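Local coordinates for protein translation elongation factor 1A (Methanosarcina mazei, PDB 3WND) that is a SelB/EF-Tu/aIF2gamma-like translation factor that binds cysteinyl-tRNA(Cys) in its GTP-bound form and probably acts in translation elongation, at residues Thr100-Ile105 with Leu359-Ala364; Asp108-Lys113 with Arg351-Asn356. All coordinates share one frame; numbering follows the deposited sequence.

Contact 1 (Thr100-Ile105 with Leu359-Ala364); sequences TGECII and LTQRFA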
loop_
_atom_site.group_PDB
_atom_site.type_symbol
_atom_site.label_atom_id
_atom_site.label_comp_id
_atom_site.label_asym_id
_atom_site.label_seq_id
_atom_site.Cartn_x
_atom_site.Cartn_y
_atom_site.Cartn_z
ATOM N N THR A 100 11.631 11.625 -4.054
ATOM C CA THR A 100 11.041 11.947 -2.733
ATOM C C THR A 100 9.800 12.779 -2.969
ATOM O O THR A 100 8.754 12.556 -2.347
ATOM C CB THR A 100 12.060 12.748 -1.962
ATOM O OG1 THR A 100 13.121 11.876 -1.607
ATOM C CG2 THR A 100 11.408 13.305 -0.688
ATOM N N GLY A 101 9.866 13.713 -3.910
ATOM C CA GLY A 101 8.670 14.512 -4.229
ATOM C C GLY A 101 7.510 13.635 -4.773
ATOM O O GLY A 101 6.356 13.832 -4.409
ATOM N N GLU A 102 7.830 12.724 -5.671
ATOM C CA GLU A 102 6.818 11.808 -6.258
ATOM C C GLU A 102 6.172 10.975 -5.158
ATOM O O GLU A 102 4.928 10.764 -5.129
ATOM C CB GLU A 102 7.485 10.921 -7.299
ATOM C CG GLU A 102 6.430 10.074 -8.045
ATOM C CD GLU A 102 7.107 9.252 -9.113
ATOM O OE1 GLU A 102 8.026 8.478 -8.795
ATOM O OE2 GLU A 102 6.752 9.449 -10.307
ATOM N N CYS A 103 6.997 10.461 -4.234
ATOM C CA CYS A 103 6.403 9.681 -3.073
ATOM C C CYS A 103 5.464 10.519 -2.208
ATOM O O CYS A 103 4.425 10.038 -1.764
ATOM C CB CYS A 103 7.538 9.158 -2.134
ATOM S SG CYS A 103 8.373 7.732 -2.889
ATOM N N ILE A 104 5.893 11.776 -1.877
ATOM C CA ILE A 104 5.021 12.675 -1.146
ATOM C C ILE A 104 3.724 12.911 -1.881
ATOM O O ILE A 104 2.667 12.831 -1.299
ATOM C CB ILE A 104 5.748 14.025 -0.904
ATOM C CG1 ILE A 104 6.874 13.754 0.119
ATOM C CG2 ILE A 104 4.777 15.130 -0.406
ATOM C CD1 ILE A 104 7.796 14.967 0.306
ATOM N N ILE A 105 3.786 13.146 -3.209
ATOM C CA ILE A 105 2.595 13.372 -3.984
ATOM C C ILE A 105 1.710 12.111 -3.979
ATOM O O ILE A 105 0.469 12.220 -3.799
ATOM C CB ILE A 105 2.989 13.791 -5.405
ATOM C CG1 ILE A 105 3.394 15.274 -5.370
ATOM C CG2 ILE A 105 1.774 13.608 -6.319
ATOM C CD1 ILE A 105 4.173 15.685 -6.592
ATOM N N LEU A 359 6.048 10.527 -17.537
ATOM C CA LEU A 359 6.472 11.799 -16.933
ATOM C C LEU A 359 7.581 11.607 -15.912
ATOM O O LEU A 359 7.955 10.484 -15.560
ATOM C CB LEU A 359 5.254 12.503 -16.297
ATOM C CG LEU A 359 4.166 12.869 -17.312
ATOM C CD1 LEU A 359 2.924 13.479 -16.653
ATOM C CD2 LEU A 359 4.749 13.818 -18.376
ATOM N N THR A 360 8.119 12.721 -15.409
ATOM C CA THR A 360 9.077 12.597 -14.293
ATOM C C THR A 360 8.396 12.310 -12.964
ATOM O O THR A 360 8.790 11.384 -12.234
ATOM C CB THR A 360 9.886 13.928 -14.136
ATOM O OG1 THR A 360 10.462 14.249 -15.395
ATOM C CG2 THR A 360 10.990 13.807 -13.092
ATOM N N GLN A 361 7.438 13.136 -12.646
ATOM C CA GLN A 361 6.554 12.925 -11.475
ATOM C C GLN A 361 5.335 12.249 -12.214
ATOM O O GLN A 361 4.635 12.882 -12.952
ATOM C CB GLN A 361 6.206 14.277 -10.850
ATOM C CG GLN A 361 5.511 14.185 -9.470
ATOM C CD GLN A 361 4.163 13.503 -9.532
ATOM O OE1 GLN A 361 4.056 12.281 -9.193
ATOM N NE2 GLN A 361 3.134 14.247 -9.993
ATOM N N ARG A 362 5.115 10.978 -11.903
ATOM C CA ARG A 362 4.216 10.175 -12.733
ATOM C C ARG A 362 2.770 10.144 -12.249
ATOM O O ARG A 362 1.919 9.619 -12.923
ATOM C CB ARG A 362 4.756 8.748 -12.849
ATOM C CG ARG A 362 6.076 8.747 -13.571
ATOM C CD ARG A 362 6.867 7.446 -13.461
ATOM N NE ARG A 362 7.543 7.393 -12.158
ATOM C CZ ARG A 362 8.347 6.406 -11.783
ATOM N NH1 ARG A 362 8.613 5.322 -12.589
ATOM N NH2 ARG A 362 8.881 6.476 -10.569
ATOM N N PHE A 363 2.509 10.585 -11.033
ATOM C CA PHE A 363 1.127 10.520 -10.499
ATOM C C PHE A 363 0.329 11.704 -10.940
ATOM O O PHE A 363 0.746 12.856 -10.789
ATOM C CB PHE A 363 1.117 10.397 -8.975
ATOM C CG PHE A 363 1.606 9.050 -8.517
ATOM C CD1 PHE A 363 0.783 7.896 -8.651
ATOM C CD2 PHE A 363 2.927 8.882 -8.089
ATOM C CE1 PHE A 363 1.331 6.609 -8.272
ATOM C CE2 PHE A 363 3.454 7.625 -7.749
ATOM C CZ PHE A 363 2.634 6.488 -7.797
ATOM N N ALA A 364 -0.823 11.394 -11.529
ATOM C CA ALA A 364 -1.643 12.400 -12.159
ATOM C C ALA A 364 -2.894 12.789 -11.395
ATOM O O ALA A 364 -3.335 13.930 -11.491
ATOM C CB ALA A 364 -2.017 11.927 -13.589
#
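At the interface between the GTPase domain and the C-terminal beta domain of this EF-Tu-like factor, E102 on helix 98-109 meets R362 in the loop leading into strand 363-369 in a side-on, two-nitrogen salt bridge. R362 NH2 reaches E102 OE1 at 2.8 Å and R362 NE reaches E102 OE2 at 2.9 Å, both on the syn side, with carboxylate and guanidinium nearly coplanar (22° between planes). The backbone N of R362 donates to the anti lone pair of E102 OE2 at 2.8 Å, giving that oxygen two donors, while Y70 OH binds OE1; together these bonds fix the rotation of the carboxylate. With CG anti to its backbone N (chi1 -173°) and the chain extended beyond it, E102 reaches from the helix to the R362 guanidinium. Its CG passes the edge of the F363 ring, 3.7 Å from CD2. Q361 folds back at chi2, and its amide binds the backbone of F363 twice: F363 N donates to OE1 from above the carbonyl plane, and NE2 donates to F363 O in the carbonyl plane. Against this braced side chain I105 packs from the opposite direction, its CD1 3.5 Å from Q361 CG.

Contact 2 (Asp108-Lys113 with Arg351-Asn356); sequences DLLGFK and RFLLAN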
loop_
_atom_site.group_PDB
_atom_site.type_symbol
_atom_site.label_atom_id
_atom_site.label_comp_id
_atom_site.label_asym_id
_atom_site.label_seq_id
_atom_site.Cartn_x
_atom_site.Cartn_y
_atom_site.Cartn_z
ATOM N N ASP A 108 -0.042 11.655 -0.690
ATOM C CA ASP A 108 -1.100 12.661 -0.496
ATOM C C ASP A 108 -2.305 12.394 -1.396
ATOM O O ASP A 108 -3.448 12.486 -0.933
ATOM C CB ASP A 108 -0.486 14.077 -0.693
ATOM C CG ASP A 108 -1.466 15.144 -0.431
ATOM O OD1 ASP A 108 -1.908 15.351 0.732
ATOM O OD2 ASP A 108 -1.685 15.879 -1.408
ATOM N N LEU A 109 -2.040 11.923 -2.649
ATOM C CA LEU A 109 -3.183 11.543 -3.490
ATOM C C LEU A 109 -3.925 10.330 -2.941
ATOM O O LEU A 109 -5.109 10.168 -3.181
ATOM C CB LEU A 109 -2.673 11.195 -4.877
ATOM C CG LEU A 109 -2.203 12.368 -5.699
ATOM C CD1 LEU A 109 -1.618 11.796 -7.022
ATOM C CD2 LEU A 109 -3.284 13.348 -6.048
ATOM N N LEU A 110 -3.206 9.420 -2.228
ATOM C CA LEU A 110 -3.833 8.244 -1.571
ATOM C C LEU A 110 -4.609 8.599 -0.317
ATOM O O LEU A 110 -5.283 7.781 0.275
ATOM C CB LEU A 110 -2.766 7.182 -1.303
ATOM C CG LEU A 110 -2.325 6.407 -2.572
ATOM C CD1 LEU A 110 -1.023 5.652 -2.347
ATOM C CD2 LEU A 110 -3.454 5.413 -2.869
ATOM N N GLY A 111 -4.408 9.812 0.166
ATOM C CA GLY A 111 -5.012 10.166 1.531
ATOM C C GLY A 111 -4.432 9.290 2.605
ATOM O O GLY A 111 -5.132 8.948 3.534
ATOM N N PHE A 112 -3.118 9.034 2.533
ATOM C CA PHE A 112 -2.535 8.026 3.359
ATOM C C PHE A 112 -2.369 8.692 4.699
ATOM O O PHE A 112 -1.524 9.581 4.873
ATOM C CB PHE A 112 -1.176 7.579 2.804
ATOM C CG PHE A 112 -0.795 6.210 3.282
ATOM C CD1 PHE A 112 -1.041 5.085 2.493
ATOM C CD2 PHE A 112 -0.305 6.034 4.580
ATOM C CE1 PHE A 112 -0.755 3.835 2.996
ATOM C CE2 PHE A 112 -0.034 4.755 5.087
ATOM C CZ PHE A 112 -0.234 3.671 4.278
ATOM N N LYS A 113 -3.099 8.182 5.669
ATOM C CA LYS A 113 -3.167 8.921 6.944
ATOM C C LYS A 113 -1.934 8.809 7.859
ATOM O O LYS A 113 -1.350 9.845 8.324
ATOM C CB LYS A 113 -4.552 8.821 7.646
ATOM C CG LYS A 113 -5.741 9.549 6.883
ATOM C CD LYS A 113 -5.615 11.104 6.964
ATOM C CE LYS A 113 -6.737 11.812 6.211
ATOM N NZ LYS A 113 -8.142 11.595 6.750
ATOM N N ARG A 351 -10.112 3.553 -3.709
ATOM C CA ARG A 351 -9.559 4.754 -4.350
ATOM C C ARG A 351 -8.770 4.301 -5.605
ATOM O O ARG A 351 -7.953 3.355 -5.564
ATOM C CB ARG A 351 -8.670 5.586 -3.388
ATOM C CG ARG A 351 -8.156 6.830 -4.033
ATOM C CD ARG A 351 -7.171 7.564 -3.119
ATOM N NE ARG A 351 -7.840 7.883 -1.886
ATOM C CZ ARG A 351 -8.113 9.088 -1.377
ATOM N NH1 ARG A 351 -7.666 10.201 -1.903
ATOM N NH2 ARG A 351 -8.831 9.153 -0.254
ATOM N N PHE A 352 -9.034 4.976 -6.713
ATOM C CA PHE A 352 -8.254 4.734 -7.955
ATOM C C PHE A 352 -7.145 5.832 -7.997
ATOM O O PHE A 352 -7.357 6.980 -7.665
ATOM C CB PHE A 352 -9.130 4.991 -9.177
ATOM C CG PHE A 352 -10.130 3.877 -9.468
ATOM C CD1 PHE A 352 -9.923 3.025 -10.539
ATOM C CD2 PHE A 352 -11.304 3.739 -8.693
ATOM C CE1 PHE A 352 -10.871 2.043 -10.861
ATOM C CE2 PHE A 352 -12.198 2.708 -8.953
ATOM C CZ PHE A 352 -12.013 1.887 -10.093
ATOM N N LEU A 353 -5.976 5.435 -8.461
ATOM C CA LEU A 353 -4.914 6.380 -8.784
ATOM C C LEU A 353 -4.642 6.296 -10.293
ATOM O O LEU A 353 -4.722 5.223 -10.893
ATOM C CB LEU A 353 -3.625 5.997 -8.138
ATOM C CG LEU A 353 -3.496 6.238 -6.678
ATOM C CD1 LEU A 353 -2.005 5.940 -6.233
ATOM C CD2 LEU A 353 -3.954 7.624 -6.194
ATOM N N LEU A 354 -4.397 7.448 -10.913
ATOM C CA LEU A 354 -4.028 7.460 -12.336
ATOM C C LEU A 354 -2.636 8.060 -12.463
ATOM O O LEU A 354 -2.315 9.048 -11.788
ATOM C CB LEU A 354 -4.979 8.431 -13.062
ATOM C CG LEU A 354 -6.455 7.945 -12.982
ATOM C CD1 LEU A 354 -7.408 8.963 -13.618
ATOM C CD2 LEU A 354 -6.640 6.552 -13.613
ATOM N N ALA A 355 -1.873 7.465 -13.368
ATOM C CA ALA A 355 -0.482 7.875 -13.572
ATOM C C ALA A 355 -0.218 8.066 -15.052
ATOM O O ALA A 355 -0.957 7.512 -15.901
ATOM C CB ALA A 355 0.498 6.850 -12.947
ATOM N N ASN A 356 0.855 8.820 -15.353
ATOM C CA ASN A 356 1.423 8.880 -16.701
ATOM C C ASN A 356 2.852 8.438 -16.599
ATOM O O ASN A 356 3.673 9.105 -16.011
ATOM C CB ASN A 356 1.302 10.316 -17.317
ATOM C CG ASN A 356 1.857 10.385 -18.733
ATOM O OD1 ASN A 356 2.705 9.558 -19.138
ATOM N ND2 ASN A 356 1.481 11.404 -19.461
#
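R351 leaves its backbone with CG anti to N (chi1 -178°), stays extended through chi2 and bends at chi3 (-58°), which lays its guanidinium against the Schellman motif that ends helix 98-109 of the GTPase domain. L353, two residues along, points to the same helix end from strand 352-355 of the C-terminal beta domain. In the motif G111 takes positive phi, and its N donates to D108 O. R351 NH1 donates to L109 O at 2.9 Å, a bent bond (138°) in which the donor stands above the carbonyl plane and the oxygen is tilted from the guanidinium plane. L110 O lies over one face of the same group, 3.3 Å from NE but at too poor an angle to bond, and G111 N lies over that face too. The guanidinium thus lies at the C-terminal end of the helix, where its positive charge is likely to suit the partial negative charge of the last carbonyls; it also makes a cation-pi contact with Y366. A leucine in place of R351 would probably leave L109 O without this donor and the helix end without its nearby positive charge. Beside the polar group, L110 and L353 cross at about a right angle, L110 CD2 lying 3.7 Å from L353 CD1. L353 CD2 also touches the last turn of the helix, 4.0 Å from L109 CB.

Following the chain from the N terminus, helix 98-109 of the GTPase domain supplies the first partner of contact 1 and then, at its C-terminal end, that of contact 2. The chain next completes the GTPase domain, runs through the middle beta domain and enters the C-terminal one. There 351-356 closes the loop of contact 2, and 359-364 closes the longer loop of contact 1, so contact 2 is nested inside. Strands 352-355 and 363-369 are antiparallel neighbours in one sheet, with A364 N 2.8 Å from L354 O. F363 CB also packs on L109 CD1 at 3.6 Å. The two contacts therefore join one helix to one sheet across the domain interface.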